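Local coordinates for protein N-acyl-D-glutamate deacylase (PDB 3GIP) that probably hydrolyses the amide bond of N-acyl-D-glutamate at a zinc site, releasing D-glutamate and a carboxylic acid, at residues P60-V65 / R403-P408; H68-F73 / V97-A102; V90-C95 / I138-L143; A126-L131 / G473-A478; R212-S217 / A243-H248. All blocks are in the same frame, centred on the assembly; numbering follows the deposited sequence.

Interaction 1 (P60-V65 / R403-P408); sequences PGFIDV and RMTALP
Pro60 meets Thr405 where the two segments first touch: the proline CB lies 3.5 Å from Thr405 CG2, and the two side chains cross at about a right angle. Thr405 presents this methyl because CG2 stands anti to its carbonyl carbon, while OG1 sits between N and C (chi1 58°) and bonds back to Val401 O. At Gly61 the same methyl presses on the backbone, Thr405 CG2 being 3.4 Å from Gly61 O. Phe62 then lies side by side with Met404, both side chains pointing the same way. This is a Met-aromatic contact: Met404 SD sits over one ring face, 3.8 Å from the centroid of Phe62 and shifted toward the CD1 and CE1 rim, while Thr405 CG2 lies at the ring edge. Leu385 of helix 376-391 touches both partners. Strand 57-64 belongs to the parallel barrel of the amidohydrolase fold, pairing with strand 87-92, and here it receives the break between helices 397-404 and 406-412; Met404 and Pro408 also rest on side chains of strand 360-362. The backbone makes the link at Ile63, whose N donates to Met404 O at 2.8 Å, the N-H pointing almost straight at the oxygen (163°). On the side-chain level Ile63 CG2 comes within 3.8 Å of Pro408 CB, and CD1 reaches Thr405 O. Val65 then lays CG1, anti to its carbonyl carbon, against the same proline ring, 3.6 Å from Pro408 CB.

Interaction 2 (H68-F73 / V97-A102); sequences HDDLMF and VSAAPA
The imidazole of His68 approaches Val97 obliquely, ND1 lying 4.4 Å from Val97 CG2, and its ring meets that of His66 with the planes almost perpendicular. A water joins this ring to the other flat group, the carboxylate of Asp70: it lies 2.8 Å from His68 ND1 and is bonded also to Asp70 OD2 and Val97 O. One polar node thus ties both segments together. The second carboxylate oxygen faces the backbone, Asp70 OD1 taking a weak, bent bond from Ala99 N (3.1 Å, 128°) and resting against Ser98 CA. One residue further on, at Leu71, the contact turns apolar, with Leu71 CD2 3.9 Å from Ala99 CB. Within its own loop Ser98 OG donates to Ala100 O at 2.6 Å from above the carbonyl plane, and Gly145 N also bonds to OG. His66 and His68 match the HxH signature of amidohydrolases, and the side chain of His68 lies about 5 Å from the zinc. Around this pair of loops, Tyr127 of helix 124-133 bonds to Asp70 O and touches Ala99, Val97 and Ser98 lean on helix 146-153, and Phe73 packs on strand 87-92.

Interaction 3 (V90-C95 / I138-L143); sequences VVVGNC and INVAAL. With ZN (zinc ion), chain F.
Val90 and Ile138 cross at about a right angle, Val90 CG1 touching Ile138 CD1 at 3.6 Å; CG1 reaches it from between its own backbone N and carbonyl carbon (chi1 62°). On this face Val92 follows, its CG2 3.8 Å from Ala142 CB and close to Val140 CG1 as well, with Phe73 and Tyr127 of helix 124-133 packing against it. The other face carries Val91 and Ala141. Val91 also meets Leu143 at a slant, CG1 lying 3.8 Å from Leu143 CD1, and Leu143 CD1 in turn comes within 3.3 Å of Asn94 OD1. Asn94 is held by a residue outside the pair, its ND2 donating to Gly67 O. Between the faces four backbone bonds join the parallel strands, the straightest from Ala141 N to Val90 O (3.0 Å, 175°). Past the last of them Gly93, at positive phi, brings CA to 3.6 Å from Leu143 O. The strand pair, two neighbours in the amidohydrolase barrel, is lined mainly by apolar side chains and joined by these four backbone hydrogen bonds, and chemistry begins at its C-terminal end: Cys95 SG binds the zinc at 2.2 Å together with His218 and His248, a sulfur-containing ligand set consistent with D-aminoacylase relatives.

Interaction 4 (A126-L131 / G473-A478); sequences AYFAAL and GQVLRA
Phe128, on one side of helix 124-133, faces Val475 in the irregular C-terminal run 473-478, the two CA atoms standing 6.8 Å apart, and an inverse gamma turn is centred on Leu476, between Val475 and Arg477, which both reach the helix. Val475 sets its two methyls against two helical side chains. CG1, anti to the backbone N (chi1 173°), sits squarely over the phenyl ring in a CH-pi contact, 3.6 Å from the centroid of Phe128 and 7° off the ring normal. CG2 points at Leu131, whose side chain crosses that of Val475 at about a right angle; at 3.4 Å, Leu131 CB and Val475 CG2 are packed more tightly than usual. Arg477 runs past Phe128 in the opposite direction, extended from CG to NE; NE lies 3.8 Å from Phe128 CD2, and NH2 3.3 Å from Phe128 CB. Ring and guanidinium planes are 78° apart, which rules out a parallel stack. The charge is met one residue beyond the segment, where Arg477 NH2 forms a salt bridge with Asp132. Farther in, Phe128 rests on Ala142, while Gln474 and Leu476 bond through their backbones to Val140. Helix 124-133 follows strand 87-92 and precedes strand 139-145, as in the beta-alpha-beta crossovers of a TIM barrel, and the chain's tail packs across this unit.

Interaction 5 (R212-S217 / A243-H248); sequences RRLHTS and ATVVSH. With ZN (zinc ion), chain F.
Leu214 and Ala243 make the tight end of this contact, Leu214 CD2 pressing to 3.4 Å from Ala243 CB, closer than usual for two carbons. The packing continues along the same face: Val245 CG2 also touches Leu214, and Thr216 lies side by side with Val245, CG2 3.9 Å from Val245 CB. Leu214 and Val245 also touch Phe412 and Val411 of helix 406-412. Four backbone bonds hold the strands parallel, with Ser217 N to Val245 O the shortest at 2.8 Å. Elsewhere water takes over. One molecule bridges Arg213 O and Ala243 N, which are 4.2 Å apart and too far for a direct bond. A second sits in the plane of the His215 ring, 2.8 Å from ND1, and donates to Thr244 OG1, which itself bonds to Cys242 O, while His215 NE2 bonds to Thr186. A third links Thr216 OG1 with Ser247 OG. Past Ser247, whose CB covers one face of the His248 ring, His248 NE2 binds the zinc at 2.1 Å beside Cys95 and His218. Strand 214-218, helix 226-240 and strand 243-246 form a beta-alpha-beta crossover of the amidohydrolase TIM barrel, with metal ligands at the C-terminal ends of its strands.

From the N terminus, interaction 1 opens first, and its long loop, closed only at 403-408, holds interactions 2, 3 and 5 nested within it. Interaction 2 starts just after 60-65 and closes at 97-102, but by then interaction 3 has opened, so the two cross. Interaction 4 opens at 126-131, before interaction 3 closes at 138-143, and ends at the C terminus; it therefore crosses interactions 1 and 3 and encloses interaction 5. Strands of interactions 1 and 3 are neighbours in the barrel, interactions 3 and 5 share the zinc, and interaction 4 joins the tail, which pairs with strand 139-145, to helix 124-133, which packs on the segments of interaction 2.

Interaction 1 (P60-V65 / R403-P408)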
# COMPACT_ATOMS: atom_id res chain seq x y z
N PRO A 60 -7.06 16.29 1.19
CA PRO A 60 -5.70 15.96 1.61
C PRO A 60 -5.17 14.96 0.58
O PRO A 60 -5.94 14.18 0.03
CB PRO A 60 -5.89 15.29 2.97
CG PRO A 60 -7.27 15.72 3.42
CD PRO A 60 -8.05 15.74 2.13
N GLY A 61 -3.86 14.97 0.32
CA GLY A 61 -3.31 14.02 -0.62
C GLY A 61 -3.61 12.61 -0.14
O GLY A 61 -3.67 12.36 1.07
N PHE A 62 -3.81 11.67 -1.07
CA PHE A 62 -4.13 10.31 -0.66
C PHE A 62 -2.92 9.55 -0.14
O PHE A 62 -1.80 9.71 -0.63
CB PHE A 62 -4.77 9.54 -1.82
CG PHE A 62 -5.95 10.25 -2.43
CD1 PHE A 62 -6.83 10.98 -1.64
CD2 PHE A 62 -6.17 10.19 -3.81
CE1 PHE A 62 -7.92 11.63 -2.21
CE2 PHE A 62 -7.26 10.84 -4.38
CZ PHE A 62 -8.14 11.56 -3.58
N ILE A 63 -3.16 8.73 0.87
CA ILE A 63 -2.12 7.93 1.50
C ILE A 63 -2.29 6.46 1.12
O ILE A 63 -3.24 5.80 1.54
CB ILE A 63 -2.17 8.09 3.04
CG1 ILE A 63 -1.97 9.57 3.40
CG2 ILE A 63 -1.09 7.23 3.70
CD1 ILE A 63 -1.96 9.85 4.89
N ASP A 64 -1.35 5.96 0.31
CA ASP A 64 -1.37 4.58 -0.14
C ASP A 64 -0.71 3.73 0.94
O ASP A 64 0.51 3.67 1.03
CB ASP A 64 -0.59 4.46 -1.45
CG ASP A 64 -0.69 3.08 -2.06
OD1 ASP A 64 -1.34 2.19 -1.47
OD2 ASP A 64 -0.10 2.88 -3.15
N VAL A 65 -1.54 3.08 1.75
CA VAL A 65 -1.03 2.28 2.85
C VAL A 65 -0.45 0.93 2.45
O VAL A 65 0.13 0.25 3.28
CB VAL A 65 -2.13 2.06 3.92
CG1 VAL A 65 -2.67 3.41 4.38
CG2 VAL A 65 -3.26 1.19 3.36
N ARG A 403 -11.21 7.78 4.35
CA ARG A 403 -10.57 6.47 4.32
C ARG A 403 -9.19 6.52 3.67
O ARG A 403 -8.34 5.67 3.95
CB ARG A 403 -11.41 5.46 3.52
CG ARG A 403 -12.80 5.25 4.04
CD ARG A 403 -12.80 4.76 5.48
NE ARG A 403 -14.15 4.35 5.87
CZ ARG A 403 -14.71 3.21 5.48
NH1 ARG A 403 -14.05 2.36 4.70
NH2 ARG A 403 -15.96 2.95 5.83
N MET A 404 -8.98 7.51 2.81
CA MET A 404 -7.73 7.66 2.08
C MET A 404 -6.76 8.63 2.72
O MET A 404 -5.61 8.74 2.28
CB MET A 404 -8.00 8.19 0.67
CG MET A 404 -9.00 7.40 -0.13
SD MET A 404 -9.37 8.23 -1.69
CE MET A 404 -10.11 6.85 -2.58
N THR A 405 -7.21 9.35 3.74
CA THR A 405 -6.37 10.37 4.35
C THR A 405 -6.27 10.31 5.87
O THR A 405 -5.28 9.83 6.42
CB THR A 405 -6.85 11.77 3.91
OG1 THR A 405 -8.22 11.95 4.30
CG2 THR A 405 -6.75 11.92 2.39
N ALA A 406 -7.30 10.79 6.55
CA ALA A 406 -7.30 10.81 8.01
C ALA A 406 -7.17 9.43 8.64
O ALA A 406 -6.41 9.26 9.59
CB ALA A 406 -8.56 11.50 8.52
N LEU A 407 -7.91 8.44 8.14
CA LEU A 407 -7.83 7.11 8.73
C LEU A 407 -6.40 6.56 8.64
O LEU A 407 -5.86 6.07 9.63
CB LEU A 407 -8.84 6.16 8.07
CG LEU A 407 -8.91 4.74 8.65
CD1 LEU A 407 -9.25 4.77 10.14
CD2 LEU A 407 -9.97 3.95 7.88
N PRO A 408 -5.77 6.62 7.44
CA PRO A 408 -4.40 6.11 7.35
C PRO A 408 -3.47 6.85 8.31
O PRO A 408 -2.61 6.24 8.95
CB PRO A 408 -4.05 6.35 5.89
CG PRO A 408 -5.35 6.15 5.20
CD PRO A 408 -6.32 6.89 6.10

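Interaction 2 (H68-F73 / V97-A102)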
# COMPACT_ATOMS: atom_id res chain seq x y z
N HIS A 68 4.63 -1.27 -2.58
CA HIS A 68 5.78 -2.16 -2.68
C HIS A 68 6.84 -1.38 -3.45
O HIS A 68 7.70 -1.97 -4.11
CB HIS A 68 5.43 -3.43 -3.46
CG HIS A 68 4.67 -4.44 -2.66
ND1 HIS A 68 5.16 -5.01 -1.51
CD2 HIS A 68 3.45 -4.99 -2.86
CE1 HIS A 68 4.28 -5.87 -1.03
NE2 HIS A 68 3.23 -5.88 -1.84
N ASP A 69 6.76 -0.06 -3.36
CA ASP A 69 7.67 0.83 -4.08
C ASP A 69 9.00 1.08 -3.37
O ASP A 69 9.72 2.02 -3.70
CB ASP A 69 6.96 2.16 -4.32
CG ASP A 69 5.50 1.98 -4.69
OD1 ASP A 69 5.20 1.82 -5.90
OD2 ASP A 69 4.65 1.96 -3.77
N ASP A 70 9.32 0.22 -2.41
CA ASP A 70 10.54 0.33 -1.62
C ASP A 70 11.78 0.81 -2.36
O ASP A 70 12.45 1.74 -1.92
CB ASP A 70 10.88 -1.02 -0.98
CG ASP A 70 9.80 -1.52 -0.06
OD1 ASP A 70 10.09 -1.68 1.15
OD2 ASP A 70 8.67 -1.75 -0.54
N LEU A 71 12.08 0.16 -3.48
CA LEU A 71 13.28 0.49 -4.25
C LEU A 71 13.06 1.39 -5.46
O LEU A 71 14.00 1.68 -6.19
CB LEU A 71 13.95 -0.80 -4.72
CG LEU A 71 14.06 -1.92 -3.68
CD1 LEU A 71 14.56 -3.18 -4.36
CD2 LEU A 71 14.97 -1.50 -2.55
N MET A 72 11.83 1.85 -5.66
CA MET A 72 11.53 2.70 -6.81
C MET A 72 12.02 4.13 -6.69
O MET A 72 12.16 4.83 -7.70
CB MET A 72 10.03 2.69 -7.08
CG MET A 72 9.48 1.32 -7.42
SD MET A 72 10.30 0.60 -8.85
CE MET A 72 11.43 -0.51 -8.08
N PHE A 73 12.27 4.59 -5.47
CA PHE A 73 12.72 5.96 -5.27
C PHE A 73 14.12 6.14 -5.87
O PHE A 73 14.55 7.26 -6.12
CB PHE A 73 12.68 6.28 -3.78
CG PHE A 73 11.34 5.96 -3.15
CD1 PHE A 73 10.20 6.65 -3.54
CD2 PHE A 73 11.22 4.93 -2.23
CE1 PHE A 73 8.94 6.30 -3.03
CE2 PHE A 73 9.97 4.57 -1.71
CZ PHE A 73 8.83 5.26 -2.11
N VAL A 97 8.24 -8.16 2.93
CA VAL A 97 9.43 -7.78 2.17
C VAL A 97 9.65 -6.28 2.14
O VAL A 97 8.74 -5.50 1.83
CB VAL A 97 9.37 -8.33 0.73
CG1 VAL A 97 9.49 -9.84 0.76
CG2 VAL A 97 8.07 -7.91 0.05
N SER A 98 10.88 -5.87 2.46
CA SER A 98 11.22 -4.45 2.52
C SER A 98 12.60 -4.14 1.96
O SER A 98 13.37 -5.05 1.64
CB SER A 98 11.16 -3.99 3.98
OG SER A 98 12.00 -4.80 4.79
N ALA A 99 12.90 -2.85 1.85
CA ALA A 99 14.19 -2.40 1.33
C ALA A 99 15.34 -2.83 2.23
O ALA A 99 16.46 -3.04 1.76
CB ALA A 99 14.19 -0.88 1.20
N ALA A 100 15.06 -2.97 3.52
CA ALA A 100 16.08 -3.37 4.49
C ALA A 100 15.43 -4.11 5.66
O ALA A 100 14.23 -3.99 5.89
CB ALA A 100 16.81 -2.12 5.01
N PRO A 101 16.22 -4.90 6.41
CA PRO A 101 17.66 -5.14 6.25
C PRO A 101 17.96 -6.13 5.14
O PRO A 101 17.09 -6.88 4.70
CB PRO A 101 18.07 -5.67 7.62
CG PRO A 101 16.87 -6.48 8.00
CD PRO A 101 15.72 -5.56 7.64
N ALA A 102 19.21 -6.14 4.69
CA ALA A 102 19.64 -7.04 3.63
C ALA A 102 19.75 -8.48 4.13
O ALA A 102 20.15 -8.73 5.27
CB ALA A 102 20.97 -6.57 3.06
O HOH W 1 7.16 -3.97 0.08

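Interaction 3 (V90-C95 / I138-L143)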
# COMPACT_ATOMS: atom_id res chain seq x y z
N VAL A 90 3.19 7.17 0.66
CA VAL A 90 3.08 5.73 0.48
C VAL A 90 3.77 5.01 1.62
O VAL A 90 4.82 5.44 2.10
CB VAL A 90 3.69 5.24 -0.85
CG1 VAL A 90 5.18 5.54 -0.90
CG2 VAL A 90 3.44 3.74 -1.01
N VAL A 91 3.16 3.92 2.07
CA VAL A 91 3.73 3.10 3.12
C VAL A 91 4.30 1.88 2.39
O VAL A 91 3.56 1.10 1.79
CB VAL A 91 2.66 2.64 4.14
CG1 VAL A 91 3.31 1.78 5.22
CG2 VAL A 91 1.99 3.86 4.76
N VAL A 92 5.62 1.74 2.43
CA VAL A 92 6.28 0.62 1.75
C VAL A 92 6.73 -0.45 2.75
O VAL A 92 6.56 -0.29 3.96
CB VAL A 92 7.52 1.11 0.96
CG1 VAL A 92 7.11 2.18 -0.05
CG2 VAL A 92 8.58 1.65 1.91
N GLY A 93 7.29 -1.54 2.23
CA GLY A 93 7.76 -2.62 3.08
C GLY A 93 6.68 -3.58 3.53
O GLY A 93 6.73 -4.11 4.64
N ASN A 94 5.71 -3.81 2.66
CA ASN A 94 4.59 -4.69 2.98
C ASN A 94 4.78 -6.16 2.65
O ASN A 94 5.69 -6.54 1.92
CB ASN A 94 3.34 -4.17 2.27
CG ASN A 94 2.76 -2.94 2.93
OD1 ASN A 94 2.14 -3.04 3.98
ND2 ASN A 94 2.99 -1.78 2.33
N CYS A 95 3.89 -6.97 3.21
CA CYS A 95 3.85 -8.41 2.99
C CYS A 95 5.13 -9.16 3.34
O CYS A 95 5.44 -10.18 2.74
CB CYS A 95 3.49 -8.69 1.53
SG CYS A 95 1.99 -7.78 1.02
N ILE A 138 7.21 11.63 -3.50
CA ILE A 138 6.13 11.70 -2.52
C ILE A 138 6.68 11.29 -1.16
O ILE A 138 7.83 10.85 -1.05
CB ILE A 138 4.95 10.76 -2.90
CG1 ILE A 138 5.40 9.29 -2.89
CG2 ILE A 138 4.41 11.13 -4.27
CD1 ILE A 138 4.26 8.30 -3.10
N ASN A 139 5.86 11.42 -0.11
CA ASN A 139 6.31 11.06 1.23
C ASN A 139 6.41 9.55 1.36
O ASN A 139 5.64 8.81 0.75
CB ASN A 139 5.36 11.61 2.28
CG ASN A 139 5.21 13.11 2.19
OD1 ASN A 139 4.12 13.63 1.99
ND2 ASN A 139 6.33 13.82 2.33
N VAL A 140 7.37 9.10 2.16
CA VAL A 140 7.60 7.68 2.35
C VAL A 140 7.69 7.24 3.81
O VAL A 140 8.51 7.75 4.57
CB VAL A 140 8.90 7.23 1.65
CG1 VAL A 140 9.10 5.73 1.82
CG2 VAL A 140 8.85 7.61 0.18
N ALA A 141 6.84 6.28 4.17
CA ALA A 141 6.84 5.70 5.51
C ALA A 141 7.24 4.26 5.23
O ALA A 141 6.86 3.70 4.20
CB ALA A 141 5.45 5.76 6.13
N ALA A 142 8.01 3.65 6.13
CA ALA A 142 8.46 2.29 5.88
C ALA A 142 8.28 1.28 7.00
O ALA A 142 8.50 1.58 8.17
CB ALA A 142 9.93 2.30 5.45
N LEU A 143 7.89 0.07 6.60
CA LEU A 143 7.71 -1.05 7.51
C LEU A 143 8.91 -1.94 7.25
O LEU A 143 9.48 -1.92 6.16
CB LEU A 143 6.44 -1.84 7.16
CG LEU A 143 5.08 -1.16 7.32
CD1 LEU A 143 4.08 -1.81 6.37
CD2 LEU A 143 4.61 -1.27 8.77
ZN ZN F . 0.56 -9.20 0.07

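Interaction 4 (A126-L131 / G473-A478)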
# COMPACT_ATOMS: atom_id res chain seq x y z
N ALA A 126 20.46 3.11 6.74
CA ALA A 126 21.08 3.25 5.42
C ALA A 126 20.03 3.61 4.37
O ALA A 126 20.25 4.47 3.52
CB ALA A 126 21.79 1.96 5.04
N TYR A 127 18.88 2.94 4.44
CA TYR A 127 17.79 3.18 3.51
C TYR A 127 17.30 4.62 3.63
O TYR A 127 17.18 5.33 2.63
CB TYR A 127 16.66 2.19 3.80
CG TYR A 127 15.42 2.35 2.93
CD1 TYR A 127 15.52 2.44 1.55
CD2 TYR A 127 14.15 2.34 3.50
CE1 TYR A 127 14.38 2.53 0.75
CE2 TYR A 127 13.01 2.43 2.72
CZ TYR A 127 13.13 2.52 1.35
OH TYR A 127 11.99 2.59 0.57
N PHE A 128 17.02 5.04 4.86
CA PHE A 128 16.54 6.39 5.10
C PHE A 128 17.59 7.44 4.74
O PHE A 128 17.25 8.53 4.29
CB PHE A 128 16.13 6.55 6.57
CG PHE A 128 14.80 5.91 6.90
CD1 PHE A 128 14.06 5.25 5.92
CD2 PHE A 128 14.29 5.98 8.19
CE1 PHE A 128 12.83 4.68 6.21
CE2 PHE A 128 13.05 5.41 8.50
CZ PHE A 128 12.32 4.76 7.51
N ALA A 129 18.86 7.10 4.93
CA ALA A 129 19.94 8.02 4.59
C ALA A 129 19.96 8.23 3.08
O ALA A 129 20.20 9.33 2.60
CB ALA A 129 21.28 7.45 5.06
N ALA A 130 19.69 7.15 2.34
CA ALA A 130 19.67 7.22 0.89
C ALA A 130 18.51 8.09 0.43
O ALA A 130 18.64 8.87 -0.52
CB ALA A 130 19.53 5.82 0.30
N LEU A 131 17.37 7.96 1.11
CA LEU A 131 16.19 8.75 0.77
C LEU A 131 16.40 10.23 1.10
O LEU A 131 15.95 11.09 0.35
CB LEU A 131 14.96 8.21 1.50
CG LEU A 131 14.47 6.83 1.05
CD1 LEU A 131 13.32 6.37 1.94
CD2 LEU A 131 14.02 6.90 -0.40
N GLY A 473 9.21 15.13 -1.47
CA GLY A 473 8.87 14.08 -0.52
C GLY A 473 9.76 14.03 0.70
O GLY A 473 10.94 14.39 0.64
N GLN A 474 9.21 13.55 1.81
CA GLN A 474 9.95 13.43 3.05
C GLN A 474 9.89 12.01 3.58
O GLN A 474 8.93 11.28 3.33
CB GLN A 474 9.37 14.36 4.13
CG GLN A 474 9.61 15.84 3.92
CD GLN A 474 8.94 16.67 5.01
OE1 GLN A 474 8.96 16.30 6.18
NE2 GLN A 474 8.36 17.80 4.62
N VAL A 475 10.92 11.61 4.31
CA VAL A 475 10.93 10.29 4.93
C VAL A 475 10.14 10.52 6.21
O VAL A 475 10.51 11.35 7.03
CB VAL A 475 12.35 9.82 5.28
CG1 VAL A 475 12.28 8.53 6.08
CG2 VAL A 475 13.16 9.62 4.02
N LEU A 476 9.04 9.79 6.37
CA LEU A 476 8.22 9.95 7.56
C LEU A 476 8.72 9.06 8.69
O LEU A 476 8.21 7.95 8.90
CB LEU A 476 6.75 9.64 7.23
CG LEU A 476 6.20 10.40 6.02
CD1 LEU A 476 4.71 10.12 5.89
CD2 LEU A 476 6.45 11.90 6.16
N ARG A 477 9.72 9.54 9.42
CA ARG A 477 10.29 8.80 10.53
C ARG A 477 9.36 8.81 11.74
O ARG A 477 9.00 9.88 12.25
CB ARG A 477 11.64 9.40 10.94
CG ARG A 477 12.75 9.22 9.92
CD ARG A 477 14.07 9.74 10.50
NE ARG A 477 15.24 9.38 9.70
CZ ARG A 477 15.59 9.97 8.56
NH1 ARG A 477 14.86 10.96 8.06
NH2 ARG A 477 16.68 9.56 7.92
N ALA A 478 8.97 7.63 12.19
CA ALA A 478 8.09 7.50 13.35
C ALA A 478 8.88 7.77 14.63
O ALA A 478 10.11 7.59 14.60
CB ALA A 478 7.49 6.10 13.39

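Interaction 5 (R212-S217 / A243-H248)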
# COMPACT_ATOMS: atom_id res chain seq x y z
N ARG A 212 4.39 1.43 20.35
CA ARG A 212 3.17 1.86 19.67
C ARG A 212 3.34 1.84 18.16
O ARG A 212 2.97 2.78 17.46
CB ARG A 212 2.78 3.27 20.13
CG ARG A 212 2.51 3.37 21.63
CD ARG A 212 2.10 4.77 22.03
NE ARG A 212 1.92 4.89 23.48
CZ ARG A 212 2.90 4.75 24.37
NH1 ARG A 212 4.14 4.49 23.97
NH2 ARG A 212 2.64 4.87 25.66
N ARG A 213 3.92 0.75 17.66
CA ARG A 213 4.13 0.59 16.23
C ARG A 213 3.23 -0.53 15.72
O ARG A 213 2.62 -1.25 16.51
CB ARG A 213 5.61 0.28 15.94
CG ARG A 213 6.56 1.39 16.39
CD ARG A 213 6.25 2.73 15.72
NE ARG A 213 6.94 3.84 16.38
CZ ARG A 213 8.23 4.12 16.23
NH1 ARG A 213 8.99 3.39 15.44
NH2 ARG A 213 8.76 5.14 16.91
N LEU A 214 3.14 -0.68 14.40
CA LEU A 214 2.25 -1.66 13.80
C LEU A 214 2.77 -3.01 13.35
O LEU A 214 3.97 -3.23 13.17
CB LEU A 214 1.59 -1.04 12.56
CG LEU A 214 0.62 0.13 12.67
CD1 LEU A 214 0.55 0.83 11.32
CD2 LEU A 214 -0.75 -0.37 13.09
N HIS A 215 1.81 -3.92 13.19
CA HIS A 215 2.06 -5.23 12.63
C HIS A 215 1.06 -5.25 11.48
O HIS A 215 -0.15 -5.28 11.74
CB HIS A 215 1.70 -6.40 13.54
CG HIS A 215 1.70 -7.72 12.83
ND1 HIS A 215 0.94 -8.80 13.24
CD2 HIS A 215 2.36 -8.13 11.72
CE1 HIS A 215 1.13 -9.81 12.41
NE2 HIS A 215 1.99 -9.43 11.48
N THR A 216 1.54 -5.18 10.25
CA THR A 216 0.64 -5.25 9.10
C THR A 216 0.85 -6.66 8.57
O THR A 216 1.96 -7.19 8.64
CB THR A 216 0.98 -4.20 8.02
OG1 THR A 216 2.25 -4.50 7.43
CG2 THR A 216 1.01 -2.81 8.62
N SER A 217 -0.20 -7.28 8.05
CA SER A 217 -0.03 -8.65 7.60
C SER A 217 -0.73 -9.14 6.36
O SER A 217 -1.92 -8.91 6.15
CB SER A 217 -0.41 -9.60 8.76
OG SER A 217 -0.30 -10.96 8.38
N ALA A 243 -1.05 -2.92 17.63
CA ALA A 243 -1.96 -2.42 16.61
C ALA A 243 -1.75 -3.31 15.38
O ALA A 243 -0.61 -3.61 15.01
CB ALA A 243 -1.65 -0.97 16.28
N THR A 244 -2.84 -3.71 14.73
CA THR A 244 -2.77 -4.62 13.60
C THR A 244 -3.51 -4.15 12.36
O THR A 244 -4.56 -3.51 12.46
CB THR A 244 -3.35 -5.99 14.01
OG1 THR A 244 -2.64 -6.49 15.15
CG2 THR A 244 -3.26 -6.99 12.87
N VAL A 245 -2.95 -4.46 11.19
CA VAL A 245 -3.58 -4.12 9.92
C VAL A 245 -3.62 -5.37 9.06
O VAL A 245 -2.60 -6.03 8.86
CB VAL A 245 -2.80 -3.03 9.15
CG1 VAL A 245 -3.42 -2.82 7.78
CG2 VAL A 245 -2.81 -1.72 9.92
N VAL A 246 -4.81 -5.73 8.57
CA VAL A 246 -4.95 -6.89 7.71
C VAL A 246 -4.84 -6.37 6.28
O VAL A 246 -5.74 -5.69 5.78
CB VAL A 246 -6.32 -7.58 7.89
CG1 VAL A 246 -6.41 -8.79 6.96
CG2 VAL A 246 -6.51 -8.01 9.34
N SER A 247 -3.72 -6.67 5.63
CA SER A 247 -3.46 -6.22 4.27
C SER A 247 -4.36 -6.82 3.21
O SER A 247 -4.77 -7.98 3.31
CB SER A 247 -2.00 -6.52 3.90
OG SER A 247 -1.11 -5.83 4.76
N HIS A 248 -4.65 -6.02 2.19
CA HIS A 248 -5.48 -6.41 1.05
C HIS A 248 -6.43 -7.55 1.39
O HIS A 248 -6.35 -8.64 0.82
CB HIS A 248 -4.58 -6.79 -0.15
CG HIS A 248 -3.41 -7.66 0.18
ND1 HIS A 248 -3.53 -8.86 0.85
CD2 HIS A 248 -2.10 -7.55 -0.14
CE1 HIS A 248 -2.35 -9.45 0.93
NE2 HIS A 248 -1.46 -8.67 0.33
ZN ZN F . 0.56 -9.20 0.07
O HOH W 2 0.91 -1.15 18.69
O HOH W 3 -1.22 -8.80 15.08
O HOH W 4 1.74 -5.66 4.85